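Local structure of EF-P arginine 32 rhamnosyl-transferase (Pseudomonas putida KT2440, 5NV8) at residues G245-H248 against V249-R253; D269-D272 against R273-S277; L337-A340 against W341-F345. The protein belongs to the EarP family of bacterial rhamnosyltransferases, whose members are built on a two-domain GT-B fold. All coordinates share one frame; numbering follows the deposited sequence.

Contact 1. Residues G245-H248 against V249-R253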
loop_
_atom_site.group_PDB
_atom_site.type_symbol
_atom_site.label_atom_id
_atom_site.label_comp_id
_atom_site.label_asym_id
_atom_site.label_seq_id
_atom_site.Cartn_x
_atom_site.Cartn_y
_atom_site.Cartn_z
ATOM N N GLY A 245 6.513 20.062 20.399
ATOM C CA GLY A 245 7.239 20.644 19.306
ATOM C C GLY A 245 7.153 19.808 18.040
ATOM O O GLY A 245 6.472 18.772 17.989
ATOM N N PRO A 246 7.847 20.260 16.994
ATOM C CA PRO A 246 7.833 19.521 15.726
ATOM C C PRO A 246 8.432 18.131 15.880
ATOM O O PRO A 246 9.405 17.928 16.610
ATOM C CB PRO A 246 8.677 20.398 14.792
ATOM C CG PRO A 246 8.674 21.753 15.421
ATOM C CD PRO A 246 8.616 21.511 16.898
ATOM N N LEU A 247 7.836 17.171 15.182
ATOM C CA LEU A 247 8.280 15.784 15.207
ATOM C C LEU A 247 8.995 15.446 13.908
ATOM O O LEU A 247 8.475 15.713 12.820
ATOM C CB LEU A 247 7.103 14.830 15.417
ATOM C CG LEU A 247 6.460 14.847 16.800
ATOM C CD1 LEU A 247 5.698 13.558 17.029
ATOM C CD2 LEU A 247 7.527 15.036 17.857
ATOM N N HIS A 248 10.184 14.862 14.030
ATOM C CA HIS A 248 10.911 14.375 12.866
ATOM C C HIS A 248 11.403 12.956 13.115
ATOM O O HIS A 248 11.046 12.337 14.123
ATOM C CB HIS A 248 12.073 15.308 12.523
ATOM C CG HIS A 248 11.777 16.755 12.768
ATOM N ND1 HIS A 248 12.344 17.468 13.802
ATOM C CD2 HIS A 248 10.969 17.621 12.113
ATOM C CE1 HIS A 248 11.900 18.711 13.773
ATOM N NE2 HIS A 248 11.063 18.831 12.758
ATOM N N VAL A 249 12.228 12.443 12.200
ATOM C CA VAL A 249 12.629 11.042 12.242
ATOM C C VAL A 249 13.360 10.746 13.541
ATOM O O VAL A 249 14.309 11.446 13.917
ATOM C CB VAL A 249 13.499 10.708 11.020
ATOM C CG1 VAL A 249 14.223 9.385 11.222
ATOM C CG2 VAL A 249 12.649 10.684 9.761
ATOM N N GLY A 250 12.912 9.699 14.241
ATOM C CA GLY A 250 13.523 9.239 15.469
ATOM C C GLY A 250 12.653 9.425 16.697
ATOM O O GLY A 250 12.759 8.636 17.645
ATOM N N ASP A 251 11.796 10.443 16.700
ATOM C CA ASP A 251 10.994 10.748 17.879
ATOM C C ASP A 251 9.935 9.676 18.107
ATOM O O ASP A 251 9.230 9.273 17.175
ATOM C CB ASP A 251 10.332 12.116 17.729
ATOM C CG ASP A 251 11.333 13.250 17.731
ATOM O OD1 ASP A 251 12.508 13.009 18.082
ATOM O OD2 ASP A 251 10.948 14.385 17.380
ATOM N N VAL A 252 9.826 9.215 19.350
ATOM C CA VAL A 252 8.805 8.257 19.758
ATOM C C VAL A 252 8.210 8.731 21.078
ATOM O O VAL A 252 8.943 9.018 22.031
ATOM C CB VAL A 252 9.368 6.821 19.863
ATOM C CG1 VAL A 252 10.479 6.722 20.900
ATOM C CG2 VAL A 252 8.263 5.828 20.174
ATOM N N ARG A 253 6.884 8.860 21.124
ATOM C CA ARG A 253 6.202 9.457 22.265
ATOM C C ARG A 253 4.961 8.651 22.623
ATOM O O ARG A 253 4.277 8.107 21.750
ATOM C CB ARG A 253 5.809 10.920 21.985
ATOM C CG ARG A 253 6.907 11.761 21.338
ATOM C CD ARG A 253 6.463 13.199 21.123
ATOM N NE ARG A 253 7.472 14.149 21.583
ATOM C CZ ARG A 253 7.438 15.456 21.335
ATOM N NH1 ARG A 253 6.430 15.973 20.650
ATOM N NH2 ARG A 253 8.396 16.247 21.796
#

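Contact 2. Residues D269-D272 against R273-S277. With TRH (2'-deoxy-thymidine-beta-L-rhamnose), chain B.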
loop_
_atom_site.group_PDB
_atom_site.type_symbol
_atom_site.label_atom_id
_atom_site.label_comp_id
_atom_site.label_asym_id
_atom_site.label_seq_id
_atom_site.Cartn_x
_atom_site.Cartn_y
_atom_site.Cartn_z
ATOM N N ASP A 269 11.311 -2.221 -0.691
ATOM C CA ASP A 269 11.272 -3.581 -0.161
ATOM C C ASP A 269 11.121 -3.579 1.355
ATOM O O ASP A 269 10.413 -4.424 1.914
ATOM C CB ASP A 269 12.534 -4.340 -0.573
ATOM C CG ASP A 269 12.508 -4.770 -2.025
ATOM O OD1 ASP A 269 11.403 -4.866 -2.604
ATOM O OD2 ASP A 269 13.597 -5.007 -2.590
ATOM N N ASP A 270 11.780 -2.641 2.040
ATOM C CA ASP A 270 11.629 -2.566 3.487
ATOM C C ASP A 270 10.242 -2.074 3.881
ATOM O O ASP A 270 9.747 -2.420 4.959
ATOM C CB ASP A 270 12.713 -1.674 4.088
ATOM C CG ASP A 270 14.047 -2.386 4.211
ATOM O OD1 ASP A 270 14.100 -3.448 4.866
ATOM O OD2 ASP A 270 15.045 -1.883 3.658
ATOM N N PHE A 271 9.597 -1.278 3.024
ATOM C CA PHE A 271 8.205 -0.919 3.269
ATOM C C PHE A 271 7.298 -2.140 3.197
ATOM O O PHE A 271 6.291 -2.204 3.912
ATOM C CB PHE A 271 7.747 0.149 2.275
ATOM C CG PHE A 271 6.327 0.596 2.478
ATOM C CD1 PHE A 271 5.993 1.434 3.530
ATOM C CD2 PHE A 271 5.323 0.176 1.619
ATOM C CE1 PHE A 271 4.686 1.842 3.726
ATOM C CE2 PHE A 271 4.013 0.585 1.806
ATOM C CZ PHE A 271 3.695 1.418 2.862
ATOM N N ASP A 272 7.631 -3.112 2.340
ATOM C CA ASP A 272 6.920 -4.387 2.363
ATOM C C ASP A 272 7.137 -5.105 3.690
ATOM O O ASP A 272 6.192 -5.650 4.272
ATOM C CB ASP A 272 7.376 -5.273 1.202
ATOM C CG ASP A 272 6.760 -4.867 -0.125
ATOM O OD1 ASP A 272 5.582 -4.446 -0.141
ATOM O OD2 ASP A 272 7.459 -4.974 -1.156
ATOM N N ARG A 273 8.380 -5.118 4.178
ATOM C CA ARG A 273 8.663 -5.724 5.475
ATOM C C ARG A 273 7.893 -5.021 6.585
ATOM O O ARG A 273 7.438 -5.663 7.539
ATOM C CB ARG A 273 10.168 -5.690 5.754
ATOM C CG ARG A 273 11.046 -6.099 4.573
ATOM C CD ARG A 273 12.278 -6.880 5.024
ATOM N NE ARG A 273 13.418 -6.005 5.303
ATOM C CZ ARG A 273 14.487 -6.369 6.006
ATOM N NH1 ARG A 273 14.569 -7.592 6.509
ATOM N NH2 ARG A 273 15.475 -5.507 6.211
ATOM N N LEU A 274 7.733 -3.701 6.474
ATOM C CA LEU A 274 6.908 -2.966 7.429
ATOM C C LEU A 274 5.469 -3.467 7.405
ATOM O O LEU A 274 4.897 -3.793 8.452
ATOM C CB LEU A 274 6.962 -1.469 7.125
ATOM C CG LEU A 274 6.375 -0.540 8.193
ATOM C CD1 LEU A 274 6.995 -0.819 9.553
ATOM C CD2 LEU A 274 6.566 0.914 7.805
ATOM N N LEU A 275 4.870 -3.540 6.212
ATOM C CA LEU A 275 3.487 -4.000 6.101
ATOM C C LEU A 275 3.328 -5.412 6.650
ATOM O O LEU A 275 2.366 -5.700 7.372
ATOM C CB LEU A 275 3.028 -3.941 4.643
ATOM C CG LEU A 275 2.966 -2.566 3.973
ATOM C CD1 LEU A 275 2.601 -2.709 2.501
ATOM C CD2 LEU A 275 1.976 -1.652 4.686
ATOM N N TRP A 276 4.266 -6.307 6.323
ATOM C CA TRP A 276 4.199 -7.681 6.806
ATOM C C TRP A 276 4.347 -7.777 8.320
ATOM O O TRP A 276 3.935 -8.783 8.906
ATOM C CB TRP A 276 5.282 -8.531 6.132
ATOM C CG TRP A 276 5.253 -8.495 4.631
ATOM C CD1 TRP A 276 4.214 -8.098 3.837
ATOM C CD2 TRP A 276 6.316 -8.869 3.740
ATOM N NE1 TRP A 276 4.563 -8.204 2.512
ATOM C CE2 TRP A 276 5.847 -8.672 2.426
ATOM C CE3 TRP A 276 7.616 -9.351 3.928
ATOM C CZ2 TRP A 276 6.631 -8.943 1.305
ATOM C CZ3 TRP A 276 8.393 -9.619 2.814
ATOM C CH2 TRP A 276 7.897 -9.415 1.519
ATOM N N SER A 277 4.915 -6.756 8.965
ATOM C CA SER A 277 5.233 -6.824 10.386
ATOM C C SER A 277 4.088 -6.374 11.286
ATOM O O SER A 277 3.992 -6.845 12.425
ATOM C CB SER A 277 6.477 -5.981 10.678
ATOM O OG SER A 277 7.653 -6.655 10.255
HETATM O O4P TRH B . -0.421 8.962 -2.402
HETATM P P2 TRH B . 0.553 8.131 -3.153
HETATM O O3P TRH B . 2.074 8.643 -2.946
HETATM O O1 TRH B . 0.249 8.098 -4.734
HETATM C C1 TRH B . -0.872 8.860 -5.228
HETATM C C2 TRH B . -1.093 8.600 -6.725
HETATM O O2 TRH B . 0.149 8.424 -7.408
HETATM C C3 TRH B . -1.798 9.798 -7.371
HETATM O O3 TRH B . -0.834 10.820 -7.662
HETATM C C4 TRH B . -2.827 10.354 -6.409
HETATM O O4 TRH B . -3.755 9.310 -6.059
HETATM O OPP TRH B . 0.534 6.606 -2.617
HETATM P P TRH B . 1.200 5.449 -3.499
HETATM O O1P TRH B . 0.553 5.259 -4.821
HETATM O O2P TRH B . 1.159 4.095 -2.621
HETATM O "O5'" TRH B . 2.767 5.789 -3.627
HETATM C "C5'" TRH B . 3.639 5.549 -2.524
HETATM C "C4'" TRH B . 4.913 4.911 -3.053
HETATM O "O4'" TRH B . 5.946 5.177 -2.065
HETATM C "C3'" TRH B . 4.747 3.405 -3.043
HETATM O "O3'" TRH B . 5.827 2.803 -3.768
HETATM C "C2'" TRH B . 4.948 3.159 -1.565
HETATM C "C1'" TRH B . 6.273 3.879 -1.510
HETATM N N11 TRH B . 6.842 4.020 -0.152
HETATM C C21 TRH B . 8.112 3.648 0.049
HETATM O O21 TRH B . 8.779 3.190 -0.878
HETATM N N31 TRH B . 8.692 3.774 1.307
HETATM C C41 TRH B . 7.964 4.289 2.375
HETATM O O41 TRH B . 8.499 4.388 3.477
HETATM C C51 TRH B . 6.648 4.679 2.172
HETATM C C5A TRH B . 5.913 5.196 3.231
HETATM C C61 TRH B . 6.080 4.550 0.906
HETATM O O HOH W 1 3.457 -5.804 0.696
#

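Contact 3. Residues L337-A340 against W341-F345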
loop_
_atom_site.group_PDB
_atom_site.type_symbol
_atom_site.label_atom_id
_atom_site.label_comp_id
_atom_site.label_asym_id
_atom_site.label_seq_id
_atom_site.Cartn_x
_atom_site.Cartn_y
_atom_site.Cartn_z
ATOM N N LEU A 337 -15.753 1.539 9.043
ATOM C CA LEU A 337 -14.343 1.851 9.251
ATOM C C LEU A 337 -13.766 2.612 8.068
ATOM O O LEU A 337 -13.102 3.639 8.239
ATOM C CB LEU A 337 -13.544 0.566 9.493
ATOM C CG LEU A 337 -12.089 0.757 9.942
ATOM C CD1 LEU A 337 -11.950 1.816 11.037
ATOM C CD2 LEU A 337 -11.457 -0.568 10.363
ATOM N N TRP A 338 -14.002 2.116 6.856
ATOM C CA TRP A 338 -13.360 2.679 5.675
ATOM C C TRP A 338 -14.029 3.972 5.225
ATOM O O TRP A 338 -13.348 4.901 4.774
ATOM C CB TRP A 338 -13.359 1.642 4.551
ATOM C CG TRP A 338 -12.327 0.575 4.733
ATOM C CD1 TRP A 338 -12.069 -0.133 5.871
ATOM C CD2 TRP A 338 -11.419 0.086 3.741
ATOM N NE1 TRP A 338 -11.049 -1.029 5.649
ATOM C CE2 TRP A 338 -10.636 -0.916 4.347
ATOM C CE3 TRP A 338 -11.192 0.400 2.399
ATOM C CZ2 TRP A 338 -9.641 -1.606 3.658
ATOM C CZ3 TRP A 338 -10.206 -0.284 1.717
ATOM C CH2 TRP A 338 -9.441 -1.276 2.348
ATOM N N ARG A 339 -15.358 4.053 5.330
ATOM C CA ARG A 339 -16.048 5.289 4.971
ATOM C C ARG A 339 -15.669 6.421 5.917
ATOM O O ARG A 339 -15.521 7.572 5.489
ATOM C CB ARG A 339 -17.560 5.072 4.980
ATOM C CG ARG A 339 -18.076 4.225 3.830
ATOM C CD ARG A 339 -19.526 3.828 4.053
ATOM N NE ARG A 339 -20.099 3.169 2.883
ATOM C CZ ARG A 339 -21.287 2.576 2.867
ATOM N NH1 ARG A 339 -22.035 2.559 3.963
ATOM N NH2 ARG A 339 -21.729 2.002 1.756
ATOM N N ALA A 340 -15.500 6.112 7.206
ATOM C CA ALA A 340 -15.177 7.141 8.189
ATOM C C ALA A 340 -13.824 7.784 7.905
ATOM O O ALA A 340 -13.672 9.006 8.025
ATOM C CB ALA A 340 -15.203 6.541 9.592
ATOM N N TRP A 341 -12.831 6.977 7.527
ATOM C CA TRP A 341 -11.500 7.479 7.206
ATOM C C TRP A 341 -11.481 8.329 5.943
ATOM O O TRP A 341 -10.489 9.027 5.701
ATOM C CB TRP A 341 -10.535 6.296 7.063
ATOM C CG TRP A 341 -9.070 6.643 7.100
ATOM C CD1 TRP A 341 -8.133 6.324 6.158
ATOM C CD2 TRP A 341 -8.372 7.353 8.133
ATOM N NE1 TRP A 341 -6.899 6.795 6.537
ATOM C CE2 TRP A 341 -7.018 7.431 7.744
ATOM C CE3 TRP A 341 -8.759 7.934 9.344
ATOM C CZ2 TRP A 341 -6.052 8.068 8.523
ATOM C CZ3 TRP A 341 -7.799 8.565 10.118
ATOM C CH2 TRP A 341 -6.461 8.628 9.704
ATOM N N ASN A 342 -12.547 8.298 5.141
ATOM C CA ASN A 342 -12.601 9.039 3.890
ATOM C C ASN A 342 -13.748 10.037 3.809
ATOM O O ASN A 342 -13.735 10.885 2.909
ATOM C CB ASN A 342 -12.705 8.071 2.699
ATOM C CG ASN A 342 -11.444 7.243 2.503
ATOM O OD1 ASN A 342 -10.420 7.744 2.035
ATOM N ND2 ASN A 342 -11.518 5.966 2.858
ATOM N N MET A 343 -14.736 9.968 4.710
ATOM C CA MET A 343 -15.893 10.858 4.657
ATOM C C MET A 343 -16.151 11.555 5.990
ATOM O O MET A 343 -17.250 12.083 6.201
ATOM C CB MET A 343 -17.143 10.094 4.204
ATOM C CG MET A 343 -16.888 9.110 3.066
ATOM S SD MET A 343 -18.260 7.988 2.730
ATOM C CE MET A 343 -19.656 9.102 2.846
ATOM N N ASP A 344 -15.167 11.557 6.895
ATOM C CA ASP A 344 -15.199 12.355 8.124
ATOM C C ASP A 344 -16.273 11.873 9.102
ATOM O O ASP A 344 -16.988 12.678 9.699
ATOM C CB ASP A 344 -15.381 13.845 7.810
ATOM C CG ASP A 344 -14.867 14.744 8.916
ATOM O OD1 ASP A 344 -14.306 14.220 9.897
ATOM O OD2 ASP A 344 -15.022 15.977 8.806
ATOM N N PHE A 345 -16.384 10.559 9.276
ATOM C CA PHE A 345 -17.214 9.975 10.321
ATOM C C PHE A 345 -16.322 9.469 11.450
ATOM O O PHE A 345 -15.145 9.166 11.237
ATOM C CB PHE A 345 -18.081 8.842 9.768
ATOM C CG PHE A 345 -18.875 9.228 8.551
ATOM C CD1 PHE A 345 -19.437 10.490 8.447
ATOM C CD2 PHE A 345 -19.059 8.331 7.511
ATOM C CE1 PHE A 345 -20.165 10.852 7.329
ATOM C CE2 PHE A 345 -19.786 8.688 6.391
ATOM C CZ PHE A 345 -20.340 9.949 6.300
#

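Contact 1. Residues G245-H248 against V249-R253
L247 lays its CD2 branch over one face of the R253 guanidinium, off centre toward the rim. L247 CD2 lies 3.1 Å from R253 NH1, shorter than usual and doubtful in detail, while the other branch, CD1, only skirts R253 CD. R253 points toward the loop ahead of the turn, its chain bends at chi3 (133°) before the guanidinium, and the salt bridge from its NH2 to E244 OE1 holds the far end of the flat group. Between these residues the backbone reverses in a type II beta turn, closed by a straight hydrogen bond from D251 N to H248 O (3.3 Å, N-H...O 169°). G250 occupies the third position with a positive phi of 113°, as this turn type expects. The turn feeds the chain from helix 235-242 into strand 252-255, an outermost strand of the six-stranded mixed sheet, which runs antiparallel to strand 258-263. D251 turns its carboxylate back across the turn, where OD2 takes a long, weak bond from H248 N (3.5 Å) and also lies 3.5 Å from L247 CD2. L247 further packs on V235, S239 and L242 of the preceding helix, whereas D251 and R253 bond through their backbones to V262 and V260.

Contact 2. Residues D269-D272 against R273-S277
F271 separates the bound 2'-deoxy-thymidine-beta-L-rhamnose from L275, one helical turn further on, and its side chain shows how the i to i+4 spacing of an alpha helix can serve a ligand pocket. The helix, 268-277, borders the pocket of this GT-B protein. CG stands anti to the backbone N (chi1 -179°), which sends the ring out from the helix and under the thymine base. F271 CB already lies 3.9 Å from TRH N31. Further out, F271 CD1 comes within 3.6 Å of TRH C51, and F271 CE1 within 3.6 Å of the methyl carbon TRH C5A, with TRH C61 above the centre of the ring. The opposite face rests on L275 CG, off centre, and L275 CD1 is 3.7 Å from F271 CE2; at the tip F271 CZ meets L275 CD2. The phenyl group is thus held between the base and the L275 side chain.

On another side of the helix, R273 bends at chi2 and chi3 to grip D270 side-on. Both R273 NE (2.7 Å) and R273 NH2 (2.8 Å) bond to D270 OD1, which lies in the guanidinium plane, although the carboxylate itself is turned 40° from that plane. D270 OD2 is taken by S267 OG, so both carboxylate oxygens have partners.

D272 and W276 form a second i to i+4 pair. The carbonyl oxygen of D272, which accepts the backbone bond from W276 N, sits over one face of the indole, 3.0 Å from W276 CG, and D272 CB makes a CH-pi contact over the six-membered ring. A single water joins the two tips, donating to D272 OD1 at 2.7 Å and accepting a weak bond from W276 NE1.

Contact 3. Residues L337-A340 against W341-F345
A340 and F345 meet where the chain turns away from its helix: their CB atoms are 3.7 Å apart, and F345 O presses to 3.1 Å from A340 CB. Alongside, M343 lies parallel to the start of R339, bending at chi3 and resting its SD 3.7 Å from R339 CB. N342 turns back over the helix to give a side-chain hydrogen bond, ND2 to W338 O (2.9 Å, N-H...O 148°). What places F345 is the backbone: D344 has a positive phi (68°), and the N-H groups of D344 and F345 both make weak bonds to A340 O. The 6-to-1 bond from F345 N and the apolar pair resemble a Schellman motif, although D344 N bonds A340 O rather than W341 O. In the next shell, the N342 amide is fixed at both atoms, with ND2 also reaching W301 O and OD1 accepting from I303 N, while the R339 guanidinium forms a salt bridge with E316. W341 meets the W214 ring edge-to-face and also touches the ring of H302. Helix 328-343 is thereby packed with W338 and W341 on strand 299-302, W338 and M343 on helix 315-322, and L337, A340 and W341 on M347 of helix 347-355.

The three contacts follow one another along the chain without touching, and contact 2 alone holds a residue of the ligand pocket. There F271 meets the ligand directly, in a site completed by hydrogen bonds between TRH and Q268, R284, S288 and others. Contact 1 lies toward the surface, its centre 21 Å from that of contact 2, yet the V249 side chain is about 10 Å from TRH. Contact 3 is 25 Å from contact 2 between centres, and its N342 side chain is about 11 Å from the ligand. Contacts 1 and 3 are the most distant pair, 27 Å between centres: contact 1 runs into one outermost strand, 252-255, and contact 3 packs on the other, 299-302.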